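Local coordinates for replication protein B (Plasmid RSF1010, PDB 3H20) that primes replication of plasmid RSF1010 by synthesising short primers on single-stranded DNA, releasing diphosphate as nucleotides are joined, at residues Gly144-Ala147 / Gly148-Asn151; Leu51-Met54 / Asn55-Asn59; Lys15-Cys19 / Glu20-Ile24; Arg37-Ala41 / Ala42-Gln46; Ser80-Asp83 / Leu84-Met87. One frame throughout, in Å; residues are numbered along the deposited sequence.

Interaction 1: Gly144-Ala147 / Gly148-Asn151; sequences GRLA and GFTN. With DPO (diphosphate), chain E.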
loop_
_atom_site.group_PDB
_atom_site.type_symbol
_atom_site.label_atom_id
_atom_site.label_comp_id
_atom_site.label_asym_id
_atom_site.label_seq_id
_atom_site.Cartn_x
_atom_site.Cartn_y
_atom_site.Cartn_z
ATOM N N GLY A 144 -13.434 -4.124 11.387
ATOM C CA GLY A 144 -13.554 -5.091 12.462
ATOM C C GLY A 144 -14.933 -5.715 12.532
ATOM O O GLY A 144 -15.827 -5.355 11.765
ATOM N N ARG A 145 -15.107 -6.654 13.455
ATOM C CA ARG A 145 -16.399 -7.300 13.657
ATOM C C ARG A 145 -17.287 -6.479 14.585
ATOM O O ARG A 145 -16.808 -5.878 15.548
ATOM C CB ARG A 145 -16.210 -8.710 14.221
ATOM C CG ARG A 145 -15.517 -9.672 13.270
ATOM C CD ARG A 145 -16.383 -9.968 12.057
ATOM N NE ARG A 145 -16.002 -11.217 11.403
ATOM C CZ ARG A 145 -16.830 -12.236 11.199
ATOM N NH1 ARG A 145 -16.396 -13.335 10.596
ATOM N NH2 ARG A 145 -18.093 -12.157 11.595
ATOM N N LEU A 146 -18.583 -6.457 14.289
ATOM C CA LEU A 146 -19.566 -5.880 15.198
ATOM C C LEU A 146 -20.143 -6.939 16.131
ATOM O O LEU A 146 -20.614 -7.985 15.683
ATOM C CB LEU A 146 -20.691 -5.204 14.412
ATOM C CG LEU A 146 -21.783 -4.523 15.239
ATOM C CD1 LEU A 146 -21.243 -3.272 15.917
ATOM C CD2 LEU A 146 -22.986 -4.190 14.372
ATOM N N ALA A 147 -20.102 -6.663 17.430
ATOM C CA ALA A 147 -20.580 -7.610 18.431
ATOM C C ALA A 147 -22.088 -7.809 18.326
ATOM O O ALA A 147 -22.812 -6.916 17.885
ATOM C CB ALA A 147 -20.200 -7.142 19.827
ATOM N N GLY A 148 -22.555 -8.984 18.735
ATOM C CA GLY A 148 -24.000 -9.262 18.801
ATOM C C GLY A 148 -24.513 -10.153 17.678
ATOM O O GLY A 148 -25.731 -10.372 17.553
ATOM N N PHE A 149 -23.585 -10.658 16.864
ATOM C CA PHE A 149 -23.902 -11.434 15.661
ATOM C C PHE A 149 -23.083 -12.720 15.612
ATOM O O PHE A 149 -22.029 -12.821 16.242
ATOM C CB PHE A 149 -23.652 -10.580 14.397
ATOM C CG PHE A 149 -24.504 -9.348 14.329
ATOM C CD1 PHE A 149 -25.838 -9.426 13.908
ATOM C CD2 PHE A 149 -24.000 -8.116 14.740
ATOM C CE1 PHE A 149 -26.644 -8.287 13.874
ATOM C CE2 PHE A 149 -24.797 -6.976 14.712
ATOM C CZ PHE A 149 -26.121 -7.060 14.274
ATOM N N THR A 150 -23.575 -13.714 14.881
ATOM C CA THR A 150 -22.820 -14.948 14.692
ATOM C C THR A 150 -21.727 -14.771 13.636
ATOM O O THR A 150 -21.925 -14.063 12.645
ATOM C CB THR A 150 -23.720 -16.109 14.254
ATOM O OG1 THR A 150 -24.477 -15.697 13.109
ATOM C CG2 THR A 150 -24.677 -16.499 15.363
ATOM N N ASN A 151 -20.582 -15.413 13.872
ATOM C CA ASN A 151 -19.485 -15.501 12.909
ATOM C C ASN A 151 -19.812 -16.619 11.918
ATOM O O ASN A 151 -19.801 -17.801 12.275
ATOM C CB ASN A 151 -18.165 -15.775 13.650
ATOM C CG ASN A 151 -16.931 -15.683 12.749
ATOM O OD1 ASN A 151 -16.937 -16.142 11.607
ATOM N ND2 ASN A 151 -15.850 -15.121 13.286
HETATM P P1 DPO E . -12.846 -12.009 9.173
HETATM O O1 DPO E . -11.353 -12.484 8.798
HETATM O O2 DPO E . -13.618 -11.818 7.890
HETATM O O3 DPO E . -12.739 -10.858 10.150
HETATM O O4 DPO E . -13.443 -13.307 9.934
HETATM P P2 DPO E . -12.688 -14.017 11.175
HETATM O O5 DPO E . -11.439 -14.617 10.574
HETATM O O6 DPO E . -12.457 -12.887 12.159
HETATM O O7 DPO E . -13.671 -15.057 11.648
#
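Arg145 and Asn151 reach the same diphosphate from the two ends of a turn that leaves edge strand 144-145, and together with Tyr62 and Lys153 they form its pocket in this primase domain. Arg145 NH1 donates to the bridging oxygen O4 of the diphosphate at 3.0 Å, almost straight at 170°. Asn151 ND2 gives an equally straight bond to the terminal oxygen O7, 2.7 Å long. A long cationic side chain and a neutral amide donor both suit a polyanion. The two side chains cross at about a right angle, and Asn151 ND2 sits over one face of the guanidinium, the two planes being 44° apart. Further back, Asp60 forms a salt bridge with Arg145 NH2, while Lys153 N donates to Asn151 OD1 and ND2 also donates to Thr100 O, which together probably fix the amide's rotation. Between Arg145 and Asn151 the chain turns at Gly148, whose backbone angles would press a CB against the preceding carbonyl oxygen. Leu146 and Phe149 pack the turn and also lie against Ile10 of helix 6-17. Leu146 chi1 of -179° swings CG to the side of the carbonyl carbon, and CD2 meets the Phe149 ring edge, 3.3 Å from CE2.

Interaction 2: Leu51-Met54 / Asn55-Asn59; sequences LKRM and NAQGN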
loop_
_atom_site.group_PDB
_atom_site.type_symbol
_atom_site.label_atom_id
_atom_site.label_comp_id
_atom_site.label_asym_id
_atom_site.label_seq_id
_atom_site.Cartn_x
_atom_site.Cartn_y
_atom_site.Cartn_z
ATOM N N LEU A 51 -30.038 -6.142 10.057
ATOM C CA LEU A 51 -28.726 -6.786 10.253
ATOM C C LEU A 51 -28.855 -8.208 10.804
ATOM O O LEU A 51 -28.140 -9.107 10.366
ATOM C CB LEU A 51 -27.805 -5.941 11.162
ATOM C CG LEU A 51 -27.404 -4.533 10.659
ATOM C CD1 LEU A 51 -26.624 -3.794 11.745
ATOM C CD2 LEU A 51 -26.594 -4.589 9.361
ATOM N N LYS A 52 -29.765 -8.412 11.760
ATOM C CA LYS A 52 -30.058 -9.773 12.244
ATOM C C LYS A 52 -30.633 -10.680 11.152
ATOM O O LYS A 52 -30.278 -11.852 11.076
ATOM C CB LYS A 52 -31.038 -9.747 13.408
ATOM C CG LYS A 52 -30.501 -9.117 14.666
ATOM C CD LYS A 52 -31.662 -8.559 15.446
ATOM C CE LYS A 52 -31.936 -9.368 16.673
ATOM N NZ LYS A 52 -31.228 -8.750 17.823
ATOM N N ARG A 53 -31.531 -10.144 10.329
ATOM C CA ARG A 53 -32.078 -10.897 9.179
ATOM C C ARG A 53 -30.935 -11.359 8.273
ATOM O O ARG A 53 -30.825 -12.546 7.941
ATOM C CB ARG A 53 -33.092 -10.039 8.400
ATOM C CG ARG A 53 -33.568 -10.640 7.046
ATOM C CD ARG A 53 -34.691 -9.799 6.427
ATOM N NE ARG A 53 -35.191 -10.355 5.166
ATOM C CZ ARG A 53 -36.131 -11.293 5.076
ATOM N NH1 ARG A 53 -36.682 -11.793 6.178
ATOM N NH2 ARG A 53 -36.522 -11.734 3.883
ATOM N N MET A 54 -30.076 -10.413 7.897
ATOM C CA MET A 54 -28.942 -10.690 7.016
ATOM C C MET A 54 -27.971 -11.721 7.617
ATOM O O MET A 54 -27.495 -12.620 6.906
ATOM C CB MET A 54 -28.215 -9.381 6.661
ATOM C CG MET A 54 -29.011 -8.425 5.742
ATOM S SD MET A 54 -29.303 -9.106 4.091
ATOM C CE MET A 54 -30.964 -9.739 4.221
ATOM N N ASN A 55 -27.702 -11.587 8.920
ATOM C CA ASN A 55 -26.841 -12.515 9.684
ATOM C C ASN A 55 -27.423 -13.936 9.672
ATOM O O ASN A 55 -26.714 -14.912 9.417
ATOM C CB ASN A 55 -26.653 -11.975 11.125
ATOM C CG ASN A 55 -25.611 -12.753 11.960
ATOM O OD1 ASN A 55 -25.854 -13.042 13.139
ATOM N ND2 ASN A 55 -24.446 -13.059 11.374
ATOM N N ALA A 56 -28.722 -14.048 9.935
ATOM C CA ALA A 56 -29.408 -15.351 9.871
ATOM C C ALA A 56 -29.337 -15.973 8.467
ATOM O O ALA A 56 -29.349 -17.203 8.320
ATOM C CB ALA A 56 -30.849 -15.210 10.317
ATOM N N GLN A 57 -29.261 -15.127 7.442
ATOM C CA GLN A 57 -29.209 -15.596 6.052
ATOM C C GLN A 57 -27.777 -15.865 5.556
ATOM O O GLN A 57 -27.562 -16.108 4.365
ATOM C CB GLN A 57 -29.956 -14.626 5.126
ATOM C CG GLN A 57 -31.473 -14.588 5.370
ATOM C CD GLN A 57 -32.206 -13.599 4.475
ATOM O OE1 GLN A 57 -31.603 -12.680 3.923
ATOM N NE2 GLN A 57 -33.518 -13.787 4.329
ATOM N N GLY A 58 -26.813 -15.837 6.474
ATOM C CA GLY A 58 -25.434 -16.247 6.171
ATOM C C GLY A 58 -24.402 -15.140 6.001
ATOM O O GLY A 58 -23.282 -15.397 5.538
ATOM N N ASN A 59 -24.768 -13.914 6.373
ATOM C CA ASN A 59 -23.882 -12.742 6.260
ATOM C C ASN A 59 -23.098 -12.422 7.545
ATOM O O ASN A 59 -23.676 -12.407 8.642
ATOM C CB ASN A 59 -24.693 -11.500 5.844
ATOM C CG ASN A 59 -25.263 -11.605 4.431
ATOM O OD1 ASN A 59 -24.596 -11.258 3.454
ATOM N ND2 ASN A 59 -26.498 -12.082 4.319
#
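Met54 O is gripped twice by Asn59: the side-chain ND2 donates to it at 2.8 Å and the backbone N at 3.1 Å. Both donors come from the same face of the carbonyl plane, ND2 standing well above that plane while the acceptor lies within the plane of the Asn59 amide. The backbone bond, with Gly58 N to Asn55 O, makes a Schellman motif that ends helix 48-56. Gly58 is its C-prime residue, and its phi of 104° would drive a CB into the preceding carbonyl oxygen. Without the Asn59 amide, as with an alanine here, Met54 O would lose its shorter bond and the end of the helix would probably fray more easily. Asn55 ties the turn down from the other direction: its CG stands opposite the backbone N, beside the carbonyl carbon, from where ND2 donates to Asn59 O at 2.9 Å, nearly straight at 170°. Asparagine suits this place because its OD1 can also accept, from Thr150 N. On the outer side, Gln57 lays NE2 over the centre of one face of the Arg53 guanidinium, 3.6 Å above it, with the two planes 59° apart; both long polar side chains suit an exposed surface. Leu51 faces inward, packing on Ile24 and Val26 of strand 21-28 and on Phe149, while Asn59 begins strand 59-65, antiparallel to strand 21-28.

Interaction 3: Lys15-Cys19 / Glu20-Ile24; sequences KAMGC and ERFDI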
loop_
_atom_site.group_PDB
_atom_site.type_symbol
_atom_site.label_atom_id
_atom_site.label_comp_id
_atom_site.label_asym_id
_atom_site.label_seq_id
_atom_site.Cartn_x
_atom_site.Cartn_y
_atom_site.Cartn_z
ATOM N N LYS A 15 -20.695 3.249 21.654
ATOM C CA LYS A 15 -20.289 4.246 22.646
ATOM C C LYS A 15 -18.785 4.190 22.881
ATOM O O LYS A 15 -18.132 5.238 22.940
ATOM C CB LYS A 15 -21.044 4.082 23.977
ATOM C CG LYS A 15 -20.619 5.103 25.073
ATOM C CD LYS A 15 -21.265 4.773 26.417
ATOM C CE LYS A 15 -20.496 5.377 27.593
ATOM N NZ LYS A 15 -21.236 5.156 28.867
ATOM N N ALA A 16 -18.243 2.970 22.997
ATOM C CA ALA A 16 -16.817 2.779 23.279
ATOM C C ALA A 16 -15.964 3.245 22.099
ATOM O O ALA A 16 -14.857 3.787 22.281
ATOM C CB ALA A 16 -16.527 1.319 23.589
ATOM N N MET A 17 -16.469 3.015 20.894
ATOM C CA MET A 17 -15.802 3.503 19.678
ATOM C C MET A 17 -15.904 5.026 19.609
ATOM O O MET A 17 -14.938 5.704 19.269
ATOM C CB MET A 17 -16.372 2.835 18.433
ATOM C CG MET A 17 -15.944 1.351 18.287
ATOM S SD MET A 17 -16.698 0.543 16.859
ATOM C CE MET A 17 -15.603 1.095 15.546
ATOM N N GLY A 18 -17.077 5.554 19.947
ATOM C CA GLY A 18 -17.252 6.985 20.128
ATOM C C GLY A 18 -17.479 7.835 18.893
ATOM O O GLY A 18 -17.612 9.057 19.016
ATOM N N CYS A 19 -17.531 7.213 17.714
ATOM C CA CYS A 19 -17.719 7.963 16.464
ATOM C C CYS A 19 -19.147 8.478 16.304
ATOM O O CYS A 19 -20.104 7.881 16.826
ATOM C CB CYS A 19 -17.380 7.103 15.242
ATOM S SG CYS A 19 -15.938 6.060 15.422
ATOM N N GLU A 20 -19.284 9.579 15.567
ATOM C CA GLU A 20 -20.600 10.050 15.138
ATOM C C GLU A 20 -21.167 9.178 14.020
ATOM O O GLU A 20 -22.371 8.899 13.999
ATOM C CB GLU A 20 -20.545 11.517 14.698
ATOM C CG GLU A 20 -20.162 12.490 15.817
ATOM C CD GLU A 20 -21.254 12.670 16.872
ATOM O OE1 GLU A 20 -22.400 12.186 16.669
ATOM O OE2 GLU A 20 -20.967 13.312 17.908
ATOM N N ARG A 21 -20.307 8.752 13.090
ATOM C CA ARG A 21 -20.755 7.946 11.943
ATOM C C ARG A 21 -19.842 6.736 11.689
ATOM O O ARG A 21 -18.628 6.796 11.941
ATOM C CB ARG A 21 -20.875 8.808 10.678
ATOM C CG ARG A 21 -21.883 9.971 10.784
ATOM C CD ARG A 21 -22.107 10.680 9.444
ATOM N NE ARG A 21 -22.932 9.899 8.521
ATOM C CZ ARG A 21 -24.264 9.872 8.522
ATOM N NH1 ARG A 21 -24.962 10.591 9.396
ATOM N NH2 ARG A 21 -24.902 9.126 7.633
ATOM N N PHE A 22 -20.442 5.658 11.175
ATOM C CA PHE A 22 -19.779 4.365 10.986
ATOM C C PHE A 22 -20.081 3.806 9.588
ATOM O O PHE A 22 -21.160 4.056 9.034
ATOM C CB PHE A 22 -20.320 3.342 12.004
ATOM C CG PHE A 22 -20.081 3.713 13.461
ATOM C CD1 PHE A 22 -21.003 4.492 14.159
ATOM C CD2 PHE A 22 -18.942 3.263 14.124
ATOM C CE1 PHE A 22 -20.792 4.826 15.502
ATOM C CE2 PHE A 22 -18.707 3.594 15.469
ATOM C CZ PHE A 22 -19.648 4.379 16.159
ATOM N N ASP A 23 -19.146 3.034 9.038
ATOM C CA ASP A 23 -19.443 2.162 7.908
ATOM C C ASP A 23 -19.820 0.805 8.477
ATOM O O ASP A 23 -19.101 0.267 9.325
ATOM C CB ASP A 23 -18.226 1.982 6.996
ATOM C CG ASP A 23 -17.832 3.249 6.298
ATOM O OD1 ASP A 23 -18.739 4.048 5.951
ATOM O OD2 ASP A 23 -16.615 3.438 6.094
ATOM N N ILE A 24 -20.948 0.270 8.030
ATOM C CA ILE A 24 -21.337 -1.094 8.363
ATOM C C ILE A 24 -21.185 -1.939 7.101
ATOM O O ILE A 24 -21.699 -1.584 6.039
ATOM C CB ILE A 24 -22.798 -1.190 8.895
ATOM C CG1 ILE A 24 -22.967 -0.448 10.234
ATOM C CG2 ILE A 24 -23.263 -2.659 9.002
ATOM C CD1 ILE A 24 -22.168 -1.023 11.424
#
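The Phe22 ring is met by Cys19 over one face and by Met17 at its edge, so that one aromatic side chain fills the bend between a helix and a strand. The CH-pi contact is made by Cys19 CB, which stands 4.0 Å from the ring centroid and only 24° off the normal, displaced toward the rim. Cysteine suits the place because both its CB and its polarisable SG can lie against the ring. Sulfur adds a second kind of interaction. Cys19 SG approaches the ring obliquely, 4.5 Å from the Phe22 centroid, because chi1 of -41° sets it beside the backbone N. Met17 SD is also oblique and more distant, 5.1 Å from the same centroid, in a Met-aromatic contact. Plain apolar packing completes the set: Met17 CB lies in the ring plane, 3.8 Å from Phe22 CE2, and the flexible methionine chain, bent at chi3, brings CE to 4.0 Å from the same carbon, so that CB, SD and CE all gather about Phe22 CE2. Backbone also takes part, as Cys19 O comes within 3.4 Å of Phe22 CE1. The chain leaves the helix at Gly18, whose positive phi (82°) glycine adopts most readily. Around this bend, helix 6-17 leads into strand 21-28, an inner strand of its antiparallel sheet: Met17 and Phe22 both pack on Ile63 of the adjacent strand 59-65, Met17 also reaches Leu96 of strand 96-99, and Phe22 pairs through its backbone with Trp39 of strand 34-40.

Interaction 4: Arg37-Ala41 / Ala42-Gln46; sequences REWSA and AEVLQ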
loop_
_atom_site.group_PDB
_atom_site.type_symbol
_atom_site.label_atom_id
_atom_site.label_comp_id
_atom_site.label_asym_id
_atom_site.label_seq_id
_atom_site.Cartn_x
_atom_site.Cartn_y
_atom_site.Cartn_z
ATOM N N ARG A 37 -22.840 0.279 4.010
ATOM C CA ARG A 37 -23.683 1.448 4.294
ATOM C C ARG A 37 -23.007 2.372 5.301
ATOM O O ARG A 37 -22.311 1.906 6.196
ATOM C CB ARG A 37 -25.056 1.032 4.847
ATOM C CG ARG A 37 -25.768 -0.137 4.139
ATOM C CD ARG A 37 -26.019 0.103 2.664
ATOM N NE ARG A 37 -26.747 1.339 2.391
ATOM C CZ ARG A 37 -26.903 1.856 1.176
ATOM N NH1 ARG A 37 -26.379 1.246 0.119
ATOM N NH2 ARG A 37 -27.579 2.986 1.012
ATOM N N GLU A 38 -23.214 3.680 5.155
ATOM C CA GLU A 38 -22.737 4.644 6.146
ATOM C C GLU A 38 -23.914 5.197 6.948
ATOM O O GLU A 38 -24.877 5.728 6.372
ATOM C CB GLU A 38 -21.948 5.789 5.496
ATOM C CG GLU A 38 -21.282 6.718 6.526
ATOM C CD GLU A 38 -20.772 8.013 5.913
ATOM O OE1 GLU A 38 -19.885 7.963 5.031
ATOM O OE2 GLU A 38 -21.267 9.088 6.313
ATOM N N TRP A 39 -23.809 5.076 8.272
ATOM C CA TRP A 39 -24.909 5.360 9.204
ATOM C C TRP A 39 -24.422 6.043 10.487
ATOM O O TRP A 39 -23.354 5.697 10.996
ATOM C CB TRP A 39 -25.572 4.039 9.628
ATOM C CG TRP A 39 -26.422 3.349 8.573
ATOM C CD1 TRP A 39 -27.143 3.938 7.581
ATOM C CD2 TRP A 39 -26.672 1.938 8.471
ATOM N NE1 TRP A 39 -27.808 2.979 6.845
ATOM C CE2 TRP A 39 -27.541 1.745 7.377
ATOM C CE3 TRP A 39 -26.241 0.817 9.203
ATOM C CZ2 TRP A 39 -27.982 0.472 6.978
ATOM C CZ3 TRP A 39 -26.683 -0.451 8.808
ATOM C CH2 TRP A 39 -27.549 -0.606 7.706
ATOM N N SER A 40 -25.217 6.968 11.033
ATOM C CA SER A 40 -24.991 7.438 12.412
ATOM C C SER A 40 -25.157 6.261 13.380
ATOM O O SER A 40 -25.725 5.230 13.009
ATOM C CB SER A 40 -25.969 8.567 12.781
ATOM O OG SER A 40 -27.313 8.111 12.746
ATOM N N ALA A 41 -24.654 6.403 14.604
ATOM C CA ALA A 41 -24.896 5.409 15.646
ATOM C C ALA A 41 -26.398 5.101 15.819
ATOM O O ALA A 41 -26.786 3.933 15.939
ATOM C CB ALA A 41 -24.264 5.860 16.988
ATOM N N ALA A 42 -27.236 6.143 15.807
ATOM C CA ALA A 42 -28.693 5.987 15.897
ATOM C C ALA A 42 -29.252 5.147 14.746
ATOM O O ALA A 42 -30.174 4.328 14.945
ATOM C CB ALA A 42 -29.379 7.368 15.940
ATOM N N GLU A 43 -28.704 5.358 13.545
ATOM C CA GLU A 43 -29.116 4.609 12.357
ATOM C C GLU A 43 -28.651 3.140 12.387
ATOM O O GLU A 43 -29.364 2.264 11.897
ATOM C CB GLU A 43 -28.678 5.318 11.057
ATOM C CG GLU A 43 -29.346 6.680 10.827
ATOM C CD GLU A 43 -28.734 7.485 9.675
ATOM O OE1 GLU A 43 -27.539 7.308 9.365
ATOM O OE2 GLU A 43 -29.456 8.314 9.089
ATOM N N VAL A 44 -27.477 2.874 12.964
ATOM C CA VAL A 44 -26.990 1.492 13.143
ATOM C C VAL A 44 -27.992 0.712 14.014
ATOM O O VAL A 44 -28.433 -0.379 13.648
ATOM C CB VAL A 44 -25.575 1.432 13.783
ATOM C CG1 VAL A 44 -25.113 -0.026 13.953
ATOM C CG2 VAL A 44 -24.544 2.217 12.932
ATOM N N LEU A 45 -28.368 1.303 15.147
ATOM C CA LEU A 45 -29.368 0.713 16.037
ATOM C C LEU A 45 -30.742 0.558 15.380
ATOM O O LEU A 45 -31.414 -0.471 15.558
ATOM C CB LEU A 45 -29.435 1.512 17.358
ATOM C CG LEU A 45 -28.186 1.302 18.251
ATOM C CD1 LEU A 45 -28.067 2.335 19.376
ATOM C CD2 LEU A 45 -28.169 -0.103 18.859
ATOM N N GLN A 46 -31.148 1.561 14.594
ATOM C CA GLN A 46 -32.413 1.527 13.850
ATOM C C GLN A 46 -32.458 0.361 12.860
ATOM O O GLN A 46 -33.535 -0.152 12.531
ATOM C CB GLN A 46 -32.587 2.840 13.074
ATOM C CG GLN A 46 -33.982 3.132 12.581
ATOM C CD GLN A 46 -34.057 4.386 11.706
ATOM O OE1 GLN A 46 -33.058 5.067 11.485
ATOM N NE2 GLN A 46 -35.252 4.694 11.219
HETATM O O HOH W 1 -27.097 8.044 6.792
#
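Ser40 ends strand 34-40 and passes directly into helix 41-46, the axes of strand 37-40 and helix 42-46 making an angle of 111° and approaching to 5.8 Å. The first helical turns are fastened by Val44 N to Ser40 O at 2.9 Å and by Leu45 N to Ala41 O at 3.2 Å. Side chains complete the junction. Ser40 OG, placed between the backbone N and the carbonyl carbon, accepts from Glu43 N at 3.2 Å. In return, Glu43 OE1 accepts from Ser40 N at 2.9 Å, met on the anti side and 31° out of the carboxylate plane. This reciprocal pair is a capping box, with Ser40 as N-cap: serine is short enough to fold back on the helix start, and glutamate long enough to reach the N-cap amide. The same OE1 takes a bond from a water at 2.7 Å that also donates to Glu38 O, and Arg21 forms a long, weak ion pair with it. Were Glu43 an alanine, half of the capping box would go, which would probably leave Ser40 N without its side-chain acceptor and the water with Glu38 O as its remaining partner of the pair. The Trp39 and Glu43 side chains cross obliquely, ring and carboxylate planes 76° apart, and meet through Trp39 CB and Glu43 CB, 3.7 Å apart. The broad apolar surface of the indole also suits the helix-sheet interface, where Trp39 packs on Ile24. Val44 turns inward as well, its CG2 resting 3.9 Å from Trp39 CB while the valine touches Leu14 of helix 6-17.

Interaction 5: Ser80-Asp83 / Leu84-Met87; sequences SEFD and LDDM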
loop_
_atom_site.group_PDB
_atom_site.type_symbol
_atom_site.label_atom_id
_atom_site.label_comp_id
_atom_site.label_asym_id
_atom_site.label_seq_id
_atom_site.Cartn_x
_atom_site.Cartn_y
_atom_site.Cartn_z
ATOM N N SER A 80 -4.350 -13.051 20.979
ATOM C CA SER A 80 -4.657 -14.008 22.041
ATOM C C SER A 80 -4.892 -13.229 23.337
ATOM O O SER A 80 -4.603 -12.024 23.402
ATOM C CB SER A 80 -3.483 -14.965 22.229
ATOM O OG SER A 80 -2.437 -14.301 22.900
ATOM N N GLU A 81 -5.410 -13.903 24.365
ATOM C CA GLU A 81 -5.614 -13.262 25.679
ATOM C C GLU A 81 -4.288 -12.762 26.269
ATOM O O GLU A 81 -4.252 -11.731 26.931
ATOM C CB GLU A 81 -6.312 -14.213 26.673
ATOM C CG GLU A 81 -5.515 -15.472 26.997
ATOM C CD GLU A 81 -6.048 -16.233 28.204
ATOM O OE1 GLU A 81 -6.876 -17.146 28.011
ATOM O OE2 GLU A 81 -5.627 -15.922 29.344
ATOM N N PHE A 82 -3.212 -13.507 26.019
ATOM C CA PHE A 82 -1.875 -13.164 26.508
ATOM C C PHE A 82 -1.313 -11.914 25.836
ATOM O O PHE A 82 -0.640 -11.102 26.488
ATOM C CB PHE A 82 -0.916 -14.351 26.319
ATOM C CG PHE A 82 -1.404 -15.629 26.948
ATOM C CD1 PHE A 82 -1.192 -15.877 28.298
ATOM C CD2 PHE A 82 -2.095 -16.576 26.188
ATOM C CE1 PHE A 82 -1.639 -17.050 28.889
ATOM C CE2 PHE A 82 -2.562 -17.754 26.769
ATOM C CZ PHE A 82 -2.327 -17.993 28.124
ATOM N N ASP A 83 -1.574 -11.768 24.535
ATOM C CA ASP A 83 -1.225 -10.547 23.796
ATOM C C ASP A 83 -1.891 -9.318 24.419
ATOM O O ASP A 83 -1.268 -8.267 24.532
ATOM C CB ASP A 83 -1.682 -10.635 22.329
ATOM C CG ASP A 83 -0.908 -11.660 21.513
ATOM O OD1 ASP A 83 0.264 -11.974 21.843
ATOM O OD2 ASP A 83 -1.496 -12.167 20.523
ATOM N N LEU A 84 -3.163 -9.456 24.813
ATOM C CA LEU A 84 -3.899 -8.353 25.458
ATOM C C LEU A 84 -3.313 -7.961 26.818
ATOM O O LEU A 84 -3.278 -6.774 27.162
ATOM C CB LEU A 84 -5.386 -8.704 25.599
ATOM C CG LEU A 84 -6.156 -8.752 24.274
ATOM C CD1 LEU A 84 -7.452 -9.544 24.427
ATOM C CD2 LEU A 84 -6.436 -7.334 23.780
ATOM N N ASP A 85 -2.886 -8.963 27.589
ATOM C CA ASP A 85 -2.172 -8.750 28.859
ATOM C C ASP A 85 -0.919 -7.895 28.659
ATOM O O ASP A 85 -0.653 -6.960 29.428
ATOM C CB ASP A 85 -1.758 -10.088 29.485
ATOM C CG ASP A 85 -2.938 -10.937 29.954
ATOM O OD1 ASP A 85 -3.979 -10.390 30.339
ATOM O OD2 ASP A 85 -2.799 -12.179 29.966
ATOM N N ASP A 86 -0.133 -8.232 27.636
ATOM C CA ASP A 86 1.058 -7.459 27.289
ATOM C C ASP A 86 0.711 -6.026 26.865
ATOM O O ASP A 86 1.338 -5.079 27.328
ATOM C CB ASP A 86 1.871 -8.175 26.200
ATOM C CG ASP A 86 2.591 -9.409 26.720
ATOM O OD1 ASP A 86 2.567 -9.647 27.947
ATOM O OD2 ASP A 86 3.198 -10.147 25.904
ATOM N N MET A 87 -0.291 -5.880 25.994
ATOM C CA MET A 87 -0.743 -4.555 25.520
ATOM C C MET A 87 -1.079 -3.617 26.679
ATOM O O MET A 87 -0.589 -2.478 26.735
ATOM C CB MET A 87 -1.945 -4.693 24.566
ATOM C CG MET A 87 -1.606 -5.363 23.204
ATOM S SD MET A 87 -3.060 -5.513 22.121
ATOM C CE MET A 87 -3.383 -3.782 21.757
HETATM O O HOH W 2 -6.467 -11.018 28.620
HETATM O O HOH W 3 -4.897 -13.485 30.373
HETATM O O HOH W 4 1.854 -12.403 23.992
#
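Asp85 sits one turn beyond Glu81 and beside Phe82 on the outer face of helix 81-89, and water mediates between the two acids. One water lies 2.7 Å from Glu81 OE2 and 2.5 Å from Asp85 OD2; a second lies near Glu81 O and Asp85 OD1. The carboxylate oxygens Glu81 OE2 and Asp85 OD2 stay 4.7 Å apart, and the intervening water probably eases the repulsion between like charges. Glu81 also lays CG over one face of the Phe82 ring, 3.6 Å above its plane and toward the rim, while Asp85 OD2 approaches that ring obliquely. The helix begins with a capping box. Ser80, the N-cap, accepts at OG from Asp83 N, and Ser80 N donates to Asp83 OD2 at 3.0 Å, a straight bond (178°) that meets the carboxylate from above its plane. Serine and aspartate are short enough to turn back on the backbone here, and acids near a helix start are likely to be stabilised by its dipole. Asp83 has its CG beside its own backbone N (chi1 -68°), which brings OD2 round to Ser80. Its other oxygen, OD1, lies 2.7 Å from a water that also reaches Asp86 OD2. Met87 CG lies against the carbonyl one turn back, 3.2 Å from Asp83 O. The apolar residues face the other way: Leu84 and Met87 both pack on Leu79 of strand 73-79, Leu84 also touching Ala107 and Met87 touching Val109 of strand 104-110.

In the fold
All five contacts lie in the N-terminal primase domain, along the chain in the order 3, 4, 2, 5, 1. Interactions 3 and 4, with centres about 9 Å apart, share neighbouring strands 21-28 and 34-40 of one antiparallel sheet and are joined by the Arg21-Glu38 salt bridge. Strand 144-145 of interaction 1 lies at the opposite edge of that sheet. Interaction 2, about 11 Å from interaction 1 between centres, touches it through Lys52 and Asn55, which meet Phe149. Interaction 5 stands apart, about 20 Å from interaction 1 between centres, against the second sheet. The diphosphate site thus draws on the first sheet (Tyr62, Arg145) and on the loop after strand 144-145, which packs against helices 6-17 and 48-56.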